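Local coordinates for uncharacterized protein (Desulfotomaculum acetoxidans, PDB 3U4Y) that is of unknown function but folds as a seven-bladed beta-propeller of the lactonase family, which may hint at a lactonase-like role, at residues F25-L30 with T285-I289; P107-Q111 with S122-Y128. One frame throughout, in Å; residues are numbered along the deposited sequence.

Contact 1. Residues F25-L30 with T285-I289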
loop_
_atom_site.group_PDB
_atom_site.type_symbol
_atom_site.label_atom_id
_atom_site.label_comp_id
_atom_site.label_asym_id
_atom_site.label_seq_id
_atom_site.Cartn_x
_atom_site.Cartn_y
_atom_site.Cartn_z
ATOM N N PHE A 25 3.532 16.176 -4.649
ATOM C CA PHE A 25 4.341 16.425 -5.827
ATOM C C PHE A 25 3.421 16.339 -7.045
ATOM O O PHE A 25 2.368 15.696 -6.996
ATOM C CB PHE A 25 5.471 15.389 -5.910
ATOM C CG PHE A 25 4.982 13.980 -5.983
ATOM C CD1 PHE A 25 4.996 13.285 -7.177
ATOM C CD2 PHE A 25 4.470 13.351 -4.860
ATOM C CE1 PHE A 25 4.517 11.978 -7.253
ATOM C CE2 PHE A 25 3.999 12.042 -4.923
ATOM C CZ PHE A 25 4.017 11.361 -6.127
ATOM N N SER A 26 3.794 16.997 -8.135
ATOM C CA SER A 26 3.010 16.854 -9.344
ATOM C C SER A 26 3.523 15.691 -10.185
ATOM O O SER A 26 4.726 15.543 -10.404
ATOM C CB SER A 26 3.015 18.133 -10.165
ATOM O OG SER A 26 3.750 17.954 -11.361
ATOM N N THR A 27 2.575 14.866 -10.618
ATOM C CA THR A 27 2.738 13.853 -11.644
ATOM C C THR A 27 3.294 14.374 -12.987
ATOM O O THR A 27 3.925 13.623 -13.738
ATOM C CB THR A 27 1.353 13.294 -11.910
ATOM O OG1 THR A 27 0.878 12.667 -10.715
ATOM C CG2 THR A 27 1.344 12.314 -13.086
ATOM N N ASP A 28 3.056 15.655 -13.280
ATOM C CA ASP A 28 3.361 16.258 -14.588
ATOM C C ASP A 28 4.755 16.851 -14.679
ATOM O O ASP A 28 5.599 16.386 -15.448
ATOM C CB ASP A 28 2.388 17.404 -14.889
ATOM C CG ASP A 28 0.946 16.952 -14.985
ATOM O OD1 ASP A 28 0.658 16.011 -15.767
ATOM O OD2 ASP A 28 0.107 17.548 -14.267
ATOM N N THR A 29 4.954 17.926 -13.918
ATOM C CA THR A 29 6.205 18.674 -13.896
ATOM C C THR A 29 7.289 17.940 -13.135
ATOM O O THR A 29 8.478 18.081 -13.435
ATOM C CB THR A 29 6.015 20.011 -13.181
ATOM O OG1 THR A 29 4.983 19.875 -12.198
ATOM C CG2 THR A 29 5.627 21.097 -14.166
ATOM N N LEU A 30 6.868 17.181 -12.127
ATOM C CA LEU A 30 7.791 16.459 -11.266
ATOM C C LEU A 30 8.534 17.403 -10.333
ATOM O O LEU A 30 9.767 17.386 -10.265
ATOM C CB LEU A 30 8.776 15.641 -12.097
ATOM C CG LEU A 30 8.067 14.524 -12.846
ATOM C CD1 LEU A 30 9.055 13.545 -13.477
ATOM C CD2 LEU A 30 7.158 13.830 -11.868
ATOM N N THR A 285 0.984 5.068 -17.279
ATOM C CA THR A 285 2.022 5.178 -18.298
ATOM C C THR A 285 3.408 5.240 -17.667
ATOM O O THR A 285 4.417 4.943 -18.313
ATOM C CB THR A 285 1.804 6.434 -19.187
ATOM O OG1 THR A 285 1.850 7.622 -18.387
ATOM C CG2 THR A 285 0.456 6.380 -19.851
ATOM N N LYS A 286 3.448 5.646 -16.401
ATOM C CA LYS A 286 4.709 5.797 -15.676
ATOM C C LYS A 286 4.660 5.269 -14.240
ATOM O O LYS A 286 3.625 5.310 -13.563
ATOM C CB LYS A 286 5.230 7.248 -15.727
ATOM C CG LYS A 286 4.175 8.338 -15.927
ATOM C CD LYS A 286 4.797 9.622 -16.531
ATOM C CE LYS A 286 3.890 10.883 -16.352
ATOM N NZ LYS A 286 3.033 11.283 -17.532
ATOM N N LEU A 287 5.794 4.751 -13.789
ATOM C CA LEU A 287 5.925 4.291 -12.415
ATOM C C LEU A 287 6.680 5.298 -11.560
ATOM O O LEU A 287 7.704 5.850 -11.968
ATOM C CB LEU A 287 6.646 2.957 -12.372
ATOM C CG LEU A 287 5.906 1.923 -13.203
ATOM C CD1 LEU A 287 6.709 0.622 -13.352
ATOM C CD2 LEU A 287 4.567 1.681 -12.554
ATOM N N PHE A 288 6.151 5.535 -10.370
ATOM C CA PHE A 288 6.808 6.356 -9.379
ATOM C C PHE A 288 7.336 5.424 -8.291
ATOM O O PHE A 288 6.572 4.640 -7.725
ATOM C CB PHE A 288 5.803 7.368 -8.820
ATOM C CG PHE A 288 5.429 8.440 -9.805
ATOM C CD1 PHE A 288 6.033 9.688 -9.757
ATOM C CD2 PHE A 288 4.510 8.189 -10.809
ATOM C CE1 PHE A 288 5.713 10.664 -10.674
ATOM C CE2 PHE A 288 4.188 9.162 -11.723
ATOM C CZ PHE A 288 4.790 10.403 -11.652
ATOM N N ILE A 289 8.643 5.477 -8.033
ATOM C CA ILE A 289 9.274 4.635 -7.007
ATOM C C ILE A 289 9.842 5.466 -5.857
ATOM O O ILE A 289 10.566 6.447 -6.090
ATOM C CB ILE A 289 10.441 3.772 -7.567
ATOM C CG1 ILE A 289 10.023 2.972 -8.800
ATOM C CG2 ILE A 289 10.936 2.835 -6.524
ATOM C CD1 ILE A 289 11.106 2.047 -9.322
#

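Contact 2. Residues P107-Q111 with S122-Y128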
loop_
_atom_site.group_PDB
_atom_site.type_symbol
_atom_site.label_atom_id
_atom_site.label_comp_id
_atom_site.label_asym_id
_atom_site.label_seq_id
_atom_site.Cartn_x
_atom_site.Cartn_y
_atom_site.Cartn_z
ATOM N N PRO A 107 1.499 -2.951 21.620
ATOM C CA PRO A 107 0.850 -4.179 21.159
ATOM C C PRO A 107 0.532 -4.149 19.668
ATOM O O PRO A 107 0.749 -3.141 18.994
ATOM C CB PRO A 107 -0.440 -4.228 21.982
ATOM C CG PRO A 107 -0.646 -2.830 22.475
ATOM C CD PRO A 107 0.729 -2.290 22.680
ATOM N N PHE A 108 0.027 -5.263 19.160
ATOM C CA PHE A 108 -0.225 -5.388 17.737
ATOM C C PHE A 108 -1.722 -5.384 17.503
ATOM O O PHE A 108 -2.427 -6.320 17.875
ATOM C CB PHE A 108 0.442 -6.654 17.193
ATOM C CG PHE A 108 1.893 -6.790 17.597
ATOM C CD1 PHE A 108 2.303 -7.813 18.456
ATOM C CD2 PHE A 108 2.843 -5.869 17.149
ATOM C CE1 PHE A 108 3.638 -7.924 18.847
ATOM C CE2 PHE A 108 4.181 -5.969 17.529
ATOM C CZ PHE A 108 4.580 -7.000 18.380
ATOM N N ASN A 109 -2.208 -4.302 16.911
ATOM C CA ASN A 109 -3.627 -4.189 16.649
ATOM C C ASN A 109 -3.958 -3.741 15.250
ATOM O O ASN A 109 -3.179 -3.048 14.594
ATOM C CB ASN A 109 -4.267 -3.190 17.598
ATOM C CG ASN A 109 -4.188 -3.613 19.013
ATOM O OD1 ASN A 109 -4.907 -4.506 19.448
ATOM N ND2 ASN A 109 -3.326 -2.957 19.764
HETATM N N MSE A 110 -5.152 -4.120 14.819
HETATM C CA MSE A 110 -5.746 -3.550 13.632
HETATM C C MSE A 110 -6.770 -2.522 14.078
HETATM O O MSE A 110 -7.536 -2.768 14.996
HETATM C CB MSE A 110 -6.405 -4.637 12.796
HETATM C CG MSE A 110 -7.344 -4.102 11.741
HETATM SE SE MSE A 110 -8.081 -5.507 10.615
HETATM C CE MSE A 110 -6.380 -6.073 9.863
ATOM N N GLN A 111 -6.786 -1.367 13.425
ATOM C CA GLN A 111 -7.614 -0.256 13.871
ATOM C C GLN A 111 -8.309 0.391 12.695
ATOM O O GLN A 111 -7.665 0.659 11.674
ATOM C CB GLN A 111 -6.744 0.803 14.547
ATOM C CG GLN A 111 -5.831 0.289 15.652
ATOM C CD GLN A 111 -5.252 1.421 16.466
ATOM O OE1 GLN A 111 -5.900 1.926 17.379
ATOM N NE2 GLN A 111 -4.044 1.851 16.122
ATOM N N SER A 122 -12.929 0.968 15.934
ATOM C CA SER A 122 -12.700 -0.378 16.433
ATOM C C SER A 122 -11.234 -0.717 16.526
ATOM O O SER A 122 -10.401 -0.222 15.765
ATOM C CB SER A 122 -13.420 -1.429 15.583
ATOM O OG SER A 122 -13.325 -2.711 16.188
ATOM N N THR A 123 -10.936 -1.583 17.478
ATOM C CA THR A 123 -9.587 -2.057 17.668
ATOM C C THR A 123 -9.636 -3.538 17.997
ATOM O O THR A 123 -10.410 -3.979 18.843
ATOM C CB THR A 123 -8.887 -1.264 18.773
ATOM O OG1 THR A 123 -9.003 0.139 18.488
ATOM C CG2 THR A 123 -7.423 -1.646 18.849
ATOM N N ILE A 124 -8.841 -4.314 17.278
ATOM C CA ILE A 124 -8.689 -5.725 17.586
ATOM C C ILE A 124 -7.225 -6.131 17.465
ATOM O O ILE A 124 -6.468 -5.562 16.670
ATOM C CB ILE A 124 -9.618 -6.637 16.721
ATOM C CG1 ILE A 124 -9.184 -6.678 15.253
ATOM C CG2 ILE A 124 -11.079 -6.196 16.832
ATOM C CD1 ILE A 124 -9.938 -7.707 14.467
ATOM N N PRO A 125 -6.821 -7.117 18.268
ATOM C CA PRO A 125 -5.448 -7.626 18.284
ATOM C C PRO A 125 -5.148 -8.515 17.077
ATOM O O PRO A 125 -5.986 -9.301 16.606
ATOM C CB PRO A 125 -5.412 -8.458 19.563
ATOM C CG PRO A 125 -6.785 -8.990 19.649
ATOM C CD PRO A 125 -7.704 -7.909 19.134
ATOM N N ILE A 126 -3.925 -8.377 16.587
ATOM C CA ILE A 126 -3.446 -9.152 15.467
ATOM C C ILE A 126 -2.147 -9.838 15.902
ATOM O O ILE A 126 -1.520 -9.423 16.880
ATOM C CB ILE A 126 -3.266 -8.234 14.238
ATOM C CG1 ILE A 126 -2.183 -7.190 14.487
ATOM C CG2 ILE A 126 -4.558 -7.492 13.967
ATOM C CD1 ILE A 126 -1.823 -6.391 13.275
ATOM N N PRO A 127 -1.750 -10.908 15.205
ATOM C CA PRO A 127 -0.577 -11.670 15.633
ATOM C C PRO A 127 0.705 -10.883 15.490
ATOM O O PRO A 127 0.769 -9.940 14.712
ATOM C CB PRO A 127 -0.546 -12.855 14.661
ATOM C CG PRO A 127 -1.906 -12.937 14.111
ATOM C CD PRO A 127 -2.420 -11.536 14.060
ATOM N N TYR A 128 1.718 -11.315 16.233
ATOM C CA TYR A 128 3.056 -10.734 16.243
ATOM C C TYR A 128 3.715 -10.523 14.874
ATOM O O TYR A 128 4.422 -9.541 14.678
ATOM C CB TYR A 128 3.972 -11.599 17.116
ATOM C CG TYR A 128 4.368 -12.889 16.471
ATOM C CD1 TYR A 128 5.611 -13.037 15.880
ATOM C CD2 TYR A 128 3.496 -13.951 16.429
ATOM C CE1 TYR A 128 5.978 -14.219 15.272
ATOM C CE2 TYR A 128 3.844 -15.147 15.814
ATOM C CZ TYR A 128 5.088 -15.281 15.241
ATOM O OH TYR A 128 5.434 -16.473 14.633
#

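Contact 1. Residues F25-L30 with T285-I289
T285 opens the segment without touching residues 25-30, at the end of the turn that leads into strand 286-291. K286 makes the first contact. Its CB heads toward the other segment, and its aliphatic chain brings CE to 3.8 Å from T27 O and to 4.4 Å from T27 CG2, so methylene groups, not an ion pair, do the work here. L287 alternates to the other side of the strand. F288 returns toward residues 25-30 and is the hub. The principle illustrated is how neighbouring blades of a beta-propeller adhere: strand 286-291 is the second strand of the last blade, while strand 21-26 is the third strand of the blade that closes the ring, where C-terminal strand 319-321 joins N-terminal strands in a Velcro-like closure. F288 fills the space between the two blades. F288 CD1 meets F25 CE1 at 3.7 Å, the two rings inclined at 49° with centroids 5.7 Å apart. The edge of the F288 ring meets two more groups near its plane: F288 CE1 lies 3.7 Å from L30 CD2, and F288 CZ lies 3.9 Å from T27 O. I319 and I321 of the closing strand also touch the F288 side chain. The facing turn is held compact by a very short S26 OG to T29 OG1 hydrogen bond of 2.4 Å and a weak one of 3.2 Å from L30 N to S26 O. I289, like L287, makes no contact with residues 25-30; both side chains pack on M278 of their own sheet.

Contact 2. Residues P107-Q111 with S122-Y128
F108 lays its ring beside the backbone of Y128, with Y128 O over one face, F108 CD1 3.7 Å from Y128 CA, and F108 CE1 4.1 Å from Y128 CB. The segments belong to an antiparallel beta hairpin, strands 109-114 and 119-125, which supplies the two outer strands of one four-stranded propeller blade; residues 126-128 then start the connection to strand 130-135 of the next blade. In such a hairpin the backbone sets the register while the side chains of each face meet the neighbouring blades or loops. M110 and I124 form a hydrogen-bonded pair, M110 N to I124 O at 2.7 Å and I124 N to M110 O at 3.0 Å. The flanking pairs, N109 with P125 and Q111 with T123, are non-hydrogen-bonded, so P125, which has no amide hydrogen, costs this pairing nothing. CA-H...O contacts fill in, such as T123 CA to M110 O at 3.4 Å. On one face, selenomethionine M110 sits beside I124, and its CB reaches I126 CG2 at 3.6 Å; its side chain also touches I143 and I145 of the following blade. On the other face, Q111 turns toward the preceding blade-to-blade loop, with weak hydrogen bonds to Q83 and S84. Pairing outlasts the regular strands: I126 N donates to F108 O at 2.9 Å, with a nearly straight N-H...O angle of 170°.

The two contacts show the two levels at which a propeller is held together. Contact 2 works within a blade, joining adjacent strands through three backbone hydrogen bonds, with apolar contacts beside them; contact 1 works between blades, where no hydrogen bond crosses between the two segments and side chains pack around F288. Their settings differ too: contact 1 is buried, whereas contact 2 is only partly so, lying along an outermost strand with P125 and Y128 exposed. No strand is common to both. They sit on opposite sides of the chain's centre, their own centres about 34 Å apart, one at the junction that closes the ring and the other in a blade made of consecutive strands.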